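Local coordinates for protein catechol 2,3-dioxygenase (Rhodococcus sp., PDB 2WL9) that probably cleaves the aromatic ring of catechols beside the two hydroxyls, using dioxygen at a single non-haem iron, at residues L250-L261 with F283-L294; A24-V32 with P129-F140. One frame throughout, in Å; residues are numbered along the deposited sequence.

Contact 1. Residues L250-L261 with F283-L294; sequences LTFYCANPSGWL and FGHDNEVEGYGL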
loop_
_atom_site.group_PDB
_atom_site.type_symbol
_atom_site.label_atom_id
_atom_site.label_comp_id
_atom_site.label_asym_id
_atom_site.label_seq_id
_atom_site.Cartn_x
_atom_site.Cartn_y
_atom_site.Cartn_z
ATOM N N LEU C 250 13.886 -22.168 9.990
ATOM C CA LEU C 250 13.963 -23.568 9.564
ATOM C C LEU C 250 15.400 -23.922 9.206
ATOM O O LEU C 250 15.925 -23.439 8.201
ATOM C CB LEU C 250 13.038 -23.828 8.372
ATOM C CG LEU C 250 12.749 -25.296 8.051
ATOM C CD1 LEU C 250 11.951 -25.942 9.182
ATOM C CD2 LEU C 250 11.994 -25.414 6.737
ATOM N N THR C 251 16.036 -24.762 10.025
ATOM C CA THR C 251 17.483 -25.000 9.903
ATOM C C THR C 251 17.887 -26.435 10.209
ATOM O O THR C 251 17.164 -27.157 10.883
ATOM C CB THR C 251 18.312 -24.104 10.867
ATOM O OG1 THR C 251 18.272 -24.651 12.196
ATOM C CG2 THR C 251 17.836 -22.650 10.893
ATOM N N PHE C 252 19.054 -26.840 9.711
ATOM C CA PHE C 252 19.697 -28.061 10.177
ATOM C C PHE C 252 21.155 -27.751 10.527
ATOM O O PHE C 252 21.668 -26.698 10.149
ATOM C CB PHE C 252 19.558 -29.205 9.159
ATOM C CG PHE C 252 20.333 -29.004 7.892
ATOM C CD1 PHE C 252 21.553 -29.651 7.706
ATOM C CD2 PHE C 252 19.843 -28.194 6.871
ATOM C CE1 PHE C 252 22.273 -29.482 6.533
ATOM C CE2 PHE C 252 20.563 -28.022 5.692
ATOM C CZ PHE C 252 21.782 -28.670 5.527
ATOM N N TYR C 253 21.797 -28.650 11.269
ATOM C CA TYR C 253 23.189 -28.481 11.684
ATOM C C TYR C 253 24.026 -29.627 11.131
ATOM O O TYR C 253 23.728 -30.795 11.404
ATOM C CB TYR C 253 23.300 -28.503 13.212
ATOM C CG TYR C 253 22.732 -27.306 13.949
ATOM C CD1 TYR C 253 23.582 -26.372 14.539
ATOM C CD2 TYR C 253 21.354 -27.130 14.095
ATOM C CE1 TYR C 253 23.083 -25.276 15.241
ATOM C CE2 TYR C 253 20.838 -26.031 14.802
ATOM C CZ TYR C 253 21.716 -25.110 15.377
ATOM O OH TYR C 253 21.246 -24.012 16.076
ATOM N N CYS C 254 25.079 -29.297 10.383
ATOM C CA CYS C 254 25.929 -30.302 9.744
ATOM C C CYS C 254 27.418 -29.993 9.903
ATOM O O CYS C 254 27.795 -28.843 10.129
ATOM C CB CYS C 254 25.571 -30.461 8.260
ATOM S SG CYS C 254 25.955 -29.045 7.182
ATOM N N ALA C 255 28.251 -31.026 9.775
ATOM C CA ALA C 255 29.708 -30.891 9.909
ATOM C C ALA C 255 30.339 -30.127 8.752
ATOM O O ALA C 255 29.912 -30.252 7.608
ATOM C CB ALA C 255 30.362 -32.264 10.031
ATOM N N ASN C 256 31.366 -29.343 9.060
ATOM C CA ASN C 256 32.191 -28.723 8.022
ATOM C C ASN C 256 33.589 -29.381 7.951
ATOM O O ASN C 256 33.889 -30.270 8.749
ATOM C CB ASN C 256 32.234 -27.190 8.185
ATOM C CG ASN C 256 32.878 -26.737 9.485
ATOM O OD1 ASN C 256 33.917 -27.248 9.909
ATOM N ND2 ASN C 256 32.272 -25.741 10.112
ATOM N N PRO C 257 34.432 -28.980 6.981
ATOM C CA PRO C 257 35.747 -29.623 6.845
ATOM C C PRO C 257 36.691 -29.423 8.027
ATOM O O PRO C 257 37.707 -30.111 8.103
ATOM C CB PRO C 257 36.333 -28.968 5.591
ATOM C CG PRO C 257 35.164 -28.466 4.844
ATOM C CD PRO C 257 34.186 -28.032 5.885
ATOM N N SER C 258 36.363 -28.504 8.936
ATOM C CA SER C 258 37.210 -28.243 10.104
ATOM C C SER C 258 36.735 -28.957 11.375
ATOM O O SER C 258 37.329 -28.799 12.436
ATOM C CB SER C 258 37.358 -26.740 10.348
ATOM O OG SER C 258 38.171 -26.141 9.349
ATOM N N GLY C 259 35.666 -29.738 11.257
ATOM C CA GLY C 259 35.182 -30.549 12.364
ATOM C C GLY C 259 34.216 -29.845 13.298
ATOM O O GLY C 259 33.835 -30.407 14.323
ATOM N N TRP C 260 33.841 -28.610 12.963
ATOM C CA TRP C 260 32.754 -27.923 13.672
ATOM C C TRP C 260 31.530 -27.784 12.760
ATOM O O TRP C 260 31.501 -28.385 11.681
ATOM C CB TRP C 260 33.204 -26.591 14.314
ATOM C CG TRP C 260 33.899 -25.599 13.415
ATOM C CD1 TRP C 260 35.206 -25.627 13.013
ATOM C CD2 TRP C 260 33.341 -24.399 12.866
ATOM N NE1 TRP C 260 35.483 -24.540 12.218
ATOM C CE2 TRP C 260 34.357 -23.769 12.113
ATOM C CE3 TRP C 260 32.073 -23.802 12.923
ATOM C CZ2 TRP C 260 34.145 -22.566 11.420
ATOM C CZ3 TRP C 260 31.865 -22.609 12.233
ATOM C CH2 TRP C 260 32.896 -22.007 11.494
ATOM N N LEU C 261 30.531 -27.015 13.188
ATOM C CA LEU C 261 29.219 -27.045 12.534
ATOM C C LEU C 261 28.829 -25.794 11.762
ATOM O O LEU C 261 29.068 -24.678 12.206
ATOM C CB LEU C 261 28.121 -27.338 13.559
ATOM C CG LEU C 261 28.181 -28.654 14.332
ATOM C CD1 LEU C 261 27.079 -28.658 15.365
ATOM C CD2 LEU C 261 28.017 -29.818 13.388
ATOM N N PHE C 283 9.762 -27.749 16.536
ATOM C CA PHE C 283 9.718 -29.090 15.940
ATOM C C PHE C 283 11.078 -29.499 15.365
ATOM O O PHE C 283 11.985 -28.674 15.261
ATOM C CB PHE C 283 8.606 -29.203 14.877
ATOM C CG PHE C 283 8.803 -28.311 13.675
ATOM C CD1 PHE C 283 8.181 -27.066 13.608
ATOM C CD2 PHE C 283 9.598 -28.717 12.606
ATOM C CE1 PHE C 283 8.357 -26.236 12.496
ATOM C CE2 PHE C 283 9.783 -27.888 11.494
ATOM C CZ PHE C 283 9.163 -26.654 11.441
ATOM N N GLY C 284 11.209 -30.775 15.000
ATOM C CA GLY C 284 12.438 -31.295 14.407
ATOM C C GLY C 284 13.656 -31.056 15.277
ATOM O O GLY C 284 13.552 -31.058 16.501
ATOM N N HIS C 285 14.806 -30.820 14.645
ATOM C CA HIS C 285 16.082 -30.663 15.361
ATOM C C HIS C 285 16.383 -31.884 16.232
ATOM O O HIS C 285 16.966 -31.774 17.319
ATOM C CB HIS C 285 16.104 -29.378 16.200
ATOM C CG HIS C 285 16.341 -28.136 15.402
ATOM N ND1 HIS C 285 16.976 -28.145 14.180
ATOM C CD2 HIS C 285 16.063 -26.839 15.671
ATOM C CE1 HIS C 285 17.058 -26.909 13.721
ATOM N NE2 HIS C 285 16.518 -26.097 14.610
ATOM N N ASP C 286 15.960 -33.044 15.744
ATOM C CA ASP C 286 16.220 -34.311 16.410
ATOM C C ASP C 286 17.707 -34.601 16.329
ATOM O O ASP C 286 18.337 -34.343 15.298
ATOM C CB ASP C 286 15.434 -35.426 15.730
ATOM C CG ASP C 286 13.966 -35.085 15.583
ATOM O OD1 ASP C 286 13.239 -35.174 16.596
ATOM O OD2 ASP C 286 13.547 -34.711 14.461
ATOM N N ASN C 287 18.259 -35.115 17.425
ATOM C CA ASN C 287 19.670 -35.471 17.491
ATOM C C ASN C 287 19.991 -36.637 16.573
ATOM O O ASN C 287 19.286 -37.642 16.566
ATOM C CB ASN C 287 20.084 -35.795 18.928
ATOM C CG ASN C 287 19.900 -34.615 19.863
ATOM O OD1 ASN C 287 18.796 -34.356 20.348
ATOM N ND2 ASN C 287 20.980 -33.890 20.117
ATOM N N GLU C 288 21.046 -36.482 15.782
ATOM C CA GLU C 288 21.505 -37.538 14.894
ATOM C C GLU C 288 22.967 -37.859 15.232
ATOM O O GLU C 288 23.239 -38.424 16.296
ATOM C CB GLU C 288 21.312 -37.113 13.434
ATOM C CG GLU C 288 21.339 -38.236 12.399
ATOM C CD GLU C 288 20.944 -37.749 11.008
ATOM O OE1 GLU C 288 20.115 -36.817 10.911
ATOM O OE2 GLU C 288 21.460 -38.295 10.008
ATOM N N VAL C 289 23.902 -37.481 14.359
ATOM C CA VAL C 289 25.328 -37.757 14.576
ATOM C C VAL C 289 25.842 -36.965 15.778
ATOM O O VAL C 289 25.816 -35.734 15.785
ATOM C CB VAL C 289 26.188 -37.466 13.315
ATOM C CG1 VAL C 289 27.632 -37.891 13.546
ATOM C CG2 VAL C 289 25.620 -38.182 12.089
ATOM N N GLU C 290 26.295 -37.685 16.802
ATOM C CA GLU C 290 26.676 -37.055 18.065
ATOM C C GLU C 290 28.148 -36.641 18.121
ATOM O O GLU C 290 28.960 -37.087 17.308
ATOM C CB GLU C 290 26.301 -37.955 19.250
ATOM C CG GLU C 290 24.791 -38.101 19.430
ATOM C CD GLU C 290 24.401 -38.739 20.752
ATOM O OE1 GLU C 290 24.786 -38.205 21.818
ATOM O OE2 GLU C 290 23.687 -39.763 20.719
ATOM N N GLY C 291 28.470 -35.765 19.071
ATOM C CA GLY C 291 29.860 -35.388 19.349
ATOM C C GLY C 291 30.326 -34.051 18.801
ATOM O O GLY C 291 31.533 -33.802 18.714
ATOM N N TYR C 292 29.379 -33.191 18.435
ATOM C CA TYR C 292 29.709 -31.858 17.926
ATOM C C TYR C 292 29.307 -30.742 18.898
ATOM O O TYR C 292 29.257 -29.566 18.523
ATOM C CB TYR C 292 29.080 -31.631 16.545
ATOM C CG TYR C 292 29.693 -32.457 15.429
ATOM C CD1 TYR C 292 29.278 -33.771 15.194
ATOM C CD2 TYR C 292 30.679 -31.923 14.605
ATOM C CE1 TYR C 292 29.834 -34.531 14.165
ATOM C CE2 TYR C 292 31.242 -32.672 13.575
ATOM C CZ TYR C 292 30.818 -33.973 13.362
ATOM O OH TYR C 292 31.378 -34.713 12.347
ATOM N N GLY C 293 29.026 -31.123 20.146
ATOM C CA GLY C 293 28.750 -30.164 21.219
ATOM C C GLY C 293 27.301 -29.720 21.335
ATOM O O GLY C 293 26.985 -28.829 22.119
ATOM N N LEU C 294 26.413 -30.333 20.588
ATOM C CA LEU C 294 24.995 -30.027 20.582
ATOM C C LEU C 294 24.211 -31.308 20.762
ATOM O O LEU C 294 23.262 -31.553 20.083
ATOM C CB LEU C 294 24.569 -29.336 19.296
ATOM C CG LEU C 294 24.999 -27.894 19.046
ATOM C CD1 LEU C 294 24.687 -27.442 17.681
ATOM C CD2 LEU C 294 24.432 -26.917 19.998
#
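Tyr292 and Leu261 cross at a slant, with Leu261 CD2 3.6 Å from Tyr292 CD2. Tyr292 CG stands anti to its carbonyl carbon (chi1 -70°), which carries the ring toward Leu261 and Ala255. The short methyl of Ala255 lies against the phenol end, CB 3.7 Å from Tyr292 CE2, and the OH bonds to Asp236. Leu294 follows: its CD1 is 3.5 Å from both Leu261 CD1 and Tyr253 CD1, the two leucines sliding past each other in opposite directions. Strand 250-255 belongs to the C-terminal module of the vicinal oxygen chelate fold, and Tyr253 on it is part of the iron(III) site. The edge of Tyr253 meets the face of His285 in a T-shaped pair, centroids 5.7 Å apart and planes at 70°, while His244 bonds the tyrosine OH and Gln240 O takes His285 ND1, which probably helps to hold the imidazole's rotation. Thr251 OG1 lies in plane at the imidazole edge and bonds to Glu263, another residue of the iron site. Beyond the strand, Gly259 at positive phi closes a type I turn. Leu250 CD1 packs on Phe283 CZ at 3.7 Å, the side chains crossing at about a right angle.

Contact 2. Residues A24-V32 with P129-F140; sequences AAGIMGMQV and PFHPGRPMFGKF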
loop_
_atom_site.group_PDB
_atom_site.type_symbol
_atom_site.label_atom_id
_atom_site.label_comp_id
_atom_site.label_asym_id
_atom_site.label_seq_id
_atom_site.Cartn_x
_atom_site.Cartn_y
_atom_site.Cartn_z
ATOM N N ALA C 24 31.910 -25.101 0.930
ATOM C CA ALA C 24 31.279 -23.784 1.048
ATOM C C ALA C 24 30.732 -23.248 -0.277
ATOM O O ALA C 24 29.703 -22.573 -0.293
ATOM C CB ALA C 24 32.238 -22.791 1.670
ATOM N N ALA C 25 31.415 -23.539 -1.380
ATOM C CA ALA C 25 30.917 -23.130 -2.696
ATOM C C ALA C 25 30.036 -24.202 -3.333
ATOM O O ALA C 25 28.896 -23.927 -3.729
ATOM C CB ALA C 25 32.069 -22.745 -3.621
ATOM N N GLY C 26 30.562 -25.426 -3.412
ATOM C CA GLY C 26 29.900 -26.519 -4.115
ATOM C C GLY C 26 28.593 -26.984 -3.505
ATOM O O GLY C 26 27.684 -27.424 -4.216
ATOM N N ILE C 27 28.485 -26.887 -2.187
ATOM C CA ILE C 27 27.243 -27.246 -1.512
ATOM C C ILE C 27 26.468 -26.012 -1.082
ATOM O O ILE C 27 25.290 -25.879 -1.413
ATOM C CB ILE C 27 27.486 -28.167 -0.301
ATOM C CG1 ILE C 27 28.181 -29.453 -0.760
ATOM C CG2 ILE C 27 26.157 -28.471 0.425
ATOM C CD1 ILE C 27 28.635 -30.350 0.364
ATOM N N MET C 28 27.129 -25.117 -0.349
ATOM C CA MET C 28 26.438 -23.999 0.296
ATOM C C MET C 28 26.085 -22.855 -0.654
ATOM O O MET C 28 25.101 -22.151 -0.435
ATOM C CB MET C 28 27.209 -23.496 1.530
ATOM C CG MET C 28 27.373 -24.546 2.653
ATOM S SD MET C 28 25.829 -25.355 3.144
ATOM C CE MET C 28 26.445 -26.712 4.141
ATOM N N GLY C 29 26.867 -22.680 -1.712
ATOM C CA GLY C 29 26.540 -21.673 -2.733
ATOM C C GLY C 29 27.340 -20.390 -2.607
ATOM O O GLY C 29 27.125 -19.433 -3.358
ATOM N N MET C 30 28.270 -20.362 -1.660
ATOM C CA MET C 30 29.168 -19.212 -1.520
ATOM C C MET C 30 30.069 -19.083 -2.739
ATOM O O MET C 30 30.229 -20.031 -3.501
ATOM C CB MET C 30 30.005 -19.329 -0.251
ATOM C CG MET C 30 29.153 -19.304 0.992
ATOM S SD MET C 30 30.083 -19.160 2.511
ATOM C CE MET C 30 28.707 -19.113 3.652
ATOM N N GLN C 31 30.630 -17.899 -2.929
ATOM C CA GLN C 31 31.533 -17.654 -4.041
ATOM C C GLN C 31 32.969 -17.673 -3.551
ATOM O O GLN C 31 33.317 -16.960 -2.613
ATOM C CB GLN C 31 31.231 -16.307 -4.701
ATOM C CG GLN C 31 32.074 -16.044 -5.945
ATOM C CD GLN C 31 31.744 -14.732 -6.619
ATOM O OE1 GLN C 31 30.904 -13.969 -6.144
ATOM N NE2 GLN C 31 32.414 -14.458 -7.730
ATOM N N VAL C 32 33.796 -18.498 -4.184
ATOM C CA VAL C 32 35.221 -18.526 -3.870
ATOM C C VAL C 32 35.902 -17.343 -4.555
ATOM O O VAL C 32 35.716 -17.111 -5.758
ATOM C CB VAL C 32 35.898 -19.860 -4.298
ATOM C CG1 VAL C 32 37.396 -19.784 -4.117
ATOM C CG2 VAL C 32 35.338 -21.039 -3.496
ATOM N N PRO C 129 29.264 -8.875 -9.867
ATOM C CA PRO C 129 28.152 -9.312 -9.038
ATOM C C PRO C 129 28.385 -10.690 -8.450
ATOM O O PRO C 129 29.080 -11.516 -9.056
ATOM C CB PRO C 129 26.960 -9.339 -10.001
ATOM C CG PRO C 129 27.528 -9.294 -11.357
ATOM C CD PRO C 129 28.861 -8.632 -11.262
ATOM N N PHE C 130 27.820 -10.912 -7.268
ATOM C CA PHE C 130 27.845 -12.216 -6.615
ATOM C C PHE C 130 27.455 -13.327 -7.586
ATOM O O PHE C 130 26.412 -13.260 -8.243
ATOM C CB PHE C 130 26.926 -12.227 -5.391
ATOM C CG PHE C 130 26.780 -13.579 -4.751
ATOM C CD1 PHE C 130 27.813 -14.120 -3.981
ATOM C CD2 PHE C 130 25.612 -14.316 -4.920
ATOM C CE1 PHE C 130 27.678 -15.371 -3.399
ATOM C CE2 PHE C 130 25.467 -15.574 -4.340
ATOM C CZ PHE C 130 26.502 -16.103 -3.574
ATOM N N HIS C 131 28.313 -14.336 -7.667
ATOM C CA HIS C 131 28.115 -15.472 -8.547
ATOM C C HIS C 131 28.341 -16.721 -7.708
ATOM O O HIS C 131 29.482 -17.026 -7.345
ATOM C CB HIS C 131 29.099 -15.415 -9.718
ATOM C CG HIS C 131 28.768 -16.356 -10.835
ATOM N ND1 HIS C 131 27.542 -16.359 -11.470
ATOM C CD2 HIS C 131 29.511 -17.309 -11.446
ATOM C CE1 HIS C 131 27.540 -17.287 -12.411
ATOM N NE2 HIS C 131 28.727 -17.871 -12.424
ATOM N N PRO C 132 27.250 -17.421 -7.357
ATOM C CA PRO C 132 27.312 -18.546 -6.426
ATOM C C PRO C 132 28.127 -19.739 -6.934
ATOM O O PRO C 132 28.190 -19.980 -8.142
ATOM C CB PRO C 132 25.836 -18.931 -6.251
ATOM C CG PRO C 132 25.166 -18.457 -7.501
ATOM C CD PRO C 132 25.869 -17.164 -7.810
ATOM N N GLY C 133 28.752 -20.468 -6.009
ATOM C CA GLY C 133 29.566 -21.640 -6.345
ATOM C C GLY C 133 28.766 -22.866 -6.754
ATOM O O GLY C 133 29.333 -23.901 -7.111
ATOM N N ARG C 134 27.444 -22.759 -6.655
ATOM C CA ARG C 134 26.521 -23.746 -7.207
ATOM C C ARG C 134 25.235 -23.004 -7.555
ATOM O O ARG C 134 24.995 -21.924 -7.015
ATOM C CB ARG C 134 26.279 -24.917 -6.233
ATOM C CG ARG C 134 25.810 -24.546 -4.816
ATOM C CD ARG C 134 24.321 -24.250 -4.750
ATOM N NE ARG C 134 23.797 -24.314 -3.385
ATOM C CZ ARG C 134 22.522 -24.110 -3.060
ATOM N NH1 ARG C 134 21.629 -23.827 -4.002
ATOM N NH2 ARG C 134 22.139 -24.198 -1.794
ATOM N N PRO C 135 24.409 -23.561 -8.464
ATOM C CA PRO C 135 23.217 -22.825 -8.895
ATOM C C PRO C 135 22.300 -22.523 -7.721
ATOM O O PRO C 135 22.061 -23.390 -6.885
ATOM C CB PRO C 135 22.554 -23.796 -9.880
ATOM C CG PRO C 135 23.689 -24.607 -10.410
ATOM C CD PRO C 135 24.539 -24.838 -9.189
ATOM N N MET C 136 21.802 -21.292 -7.656
ATOM C CA MET C 136 20.995 -20.858 -6.525
ATOM C C MET C 136 19.668 -20.291 -6.984
ATOM O O MET C 136 19.606 -19.539 -7.962
ATOM C CB MET C 136 21.742 -19.816 -5.685
ATOM C CG MET C 136 22.825 -20.398 -4.767
ATOM S SD MET C 136 23.536 -19.184 -3.625
ATOM C CE MET C 136 22.173 -18.913 -2.490
ATOM N N PHE C 137 18.615 -20.664 -6.263
ATOM C CA PHE C 137 17.268 -20.146 -6.499
ATOM C C PHE C 137 17.166 -18.675 -6.105
ATOM O O PHE C 137 16.417 -17.907 -6.718
ATOM C CB PHE C 137 16.256 -20.937 -5.671
ATOM C CG PHE C 137 16.081 -22.365 -6.114
ATOM C CD1 PHE C 137 16.837 -23.387 -5.541
ATOM C CD2 PHE C 137 15.144 -22.691 -7.095
ATOM C CE1 PHE C 137 16.671 -24.716 -5.943
ATOM C CE2 PHE C 137 14.969 -24.009 -7.500
ATOM C CZ PHE C 137 15.737 -25.028 -6.921
ATOM N N GLY C 138 17.903 -18.309 -5.060
ATOM C CA GLY C 138 17.856 -16.972 -4.488
ATOM C C GLY C 138 19.242 -16.480 -4.129
ATOM O O GLY C 138 20.201 -16.696 -4.877
ATOM N N LYS C 139 19.337 -15.829 -2.972
ATOM C CA LYS C 139 20.577 -15.234 -2.482
ATOM C C LYS C 139 20.773 -15.576 -0.998
ATOM O O LYS C 139 20.030 -16.391 -0.442
ATOM C CB LYS C 139 20.517 -13.717 -2.691
ATOM N N PHE C 140 21.776 -14.979 -0.357
ATOM C CA PHE C 140 21.893 -15.061 1.092
ATOM C C PHE C 140 21.239 -13.836 1.710
ATOM O O PHE C 140 21.142 -12.784 1.071
ATOM C CB PHE C 140 23.361 -15.178 1.548
ATOM C CG PHE C 140 23.983 -16.515 1.254
ATOM C CD1 PHE C 140 23.785 -17.594 2.114
ATOM C CD2 PHE C 140 24.758 -16.703 0.114
ATOM C CE1 PHE C 140 24.355 -18.831 1.845
ATOM C CE2 PHE C 140 25.322 -17.940 -0.173
ATOM C CZ PHE C 140 25.121 -19.009 0.702
HETATM O O HOH W 1 31.759 -12.353 -9.486
#
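Gly133 N meets two carbonyls where the turn after helix 17-24 of the N-terminal vicinal oxygen chelate module docks on the linker from strand 115-120 to strand 149-152 of the C-terminal module. Both backbone bonds are weak, to Met30 O at 2.9 Å and to Gly29 O at 3.3 Å. Having no side chain lets Gly133 come close to Ala25 and Met30, and Gly29, at positive phi, likewise lies close against Arg134 and Met136.

Two polar side chains add firmer bonds. Arg134, bent at chi2 (80°), turns NE back to Ile27 O at 2.9 Å from above that carbonyl's plane, while its NH1 reaches Pro135 O and pairs with Asp222. Gln31, fully extended, presents OE1 to His131 N at 3.0 Å; the N-H points almost straight at the oxygen (169°) but comes from above the amide plane. OE1 is also held by Arg44, and NE2 gives to a water that bridges to Pro129 O.

Apolar packing completes the contact. Phe140 crosses Met30 at about a right angle, Met30 CG lying 4.1 Å from Phe140 CZ. Over one face of the Phe140 ring Met136 CE sits 4.0 Å above the plane, offset toward the rim.

Contact 1 lies at the metal and contact 2 further off: the Tyr253 side chain is about 3 Å from the iron(III) ion, that of Met28 about 14 Å. Their centres are about 21 Å apart, yet they touch where Cys254 SG packs on Met28 CE at 3.9 Å. Cys254 points to the opposite side of strand 250-255 from Tyr253, so one strand faces the iron site with one residue and the N-terminal module with the next. Trp262 on strand 261-266 lies at the same join, sharing backbone bonds with Cys254 and packing against Met28 and Met30. Both segments of contact 2 precede those of contact 1 in the sequence.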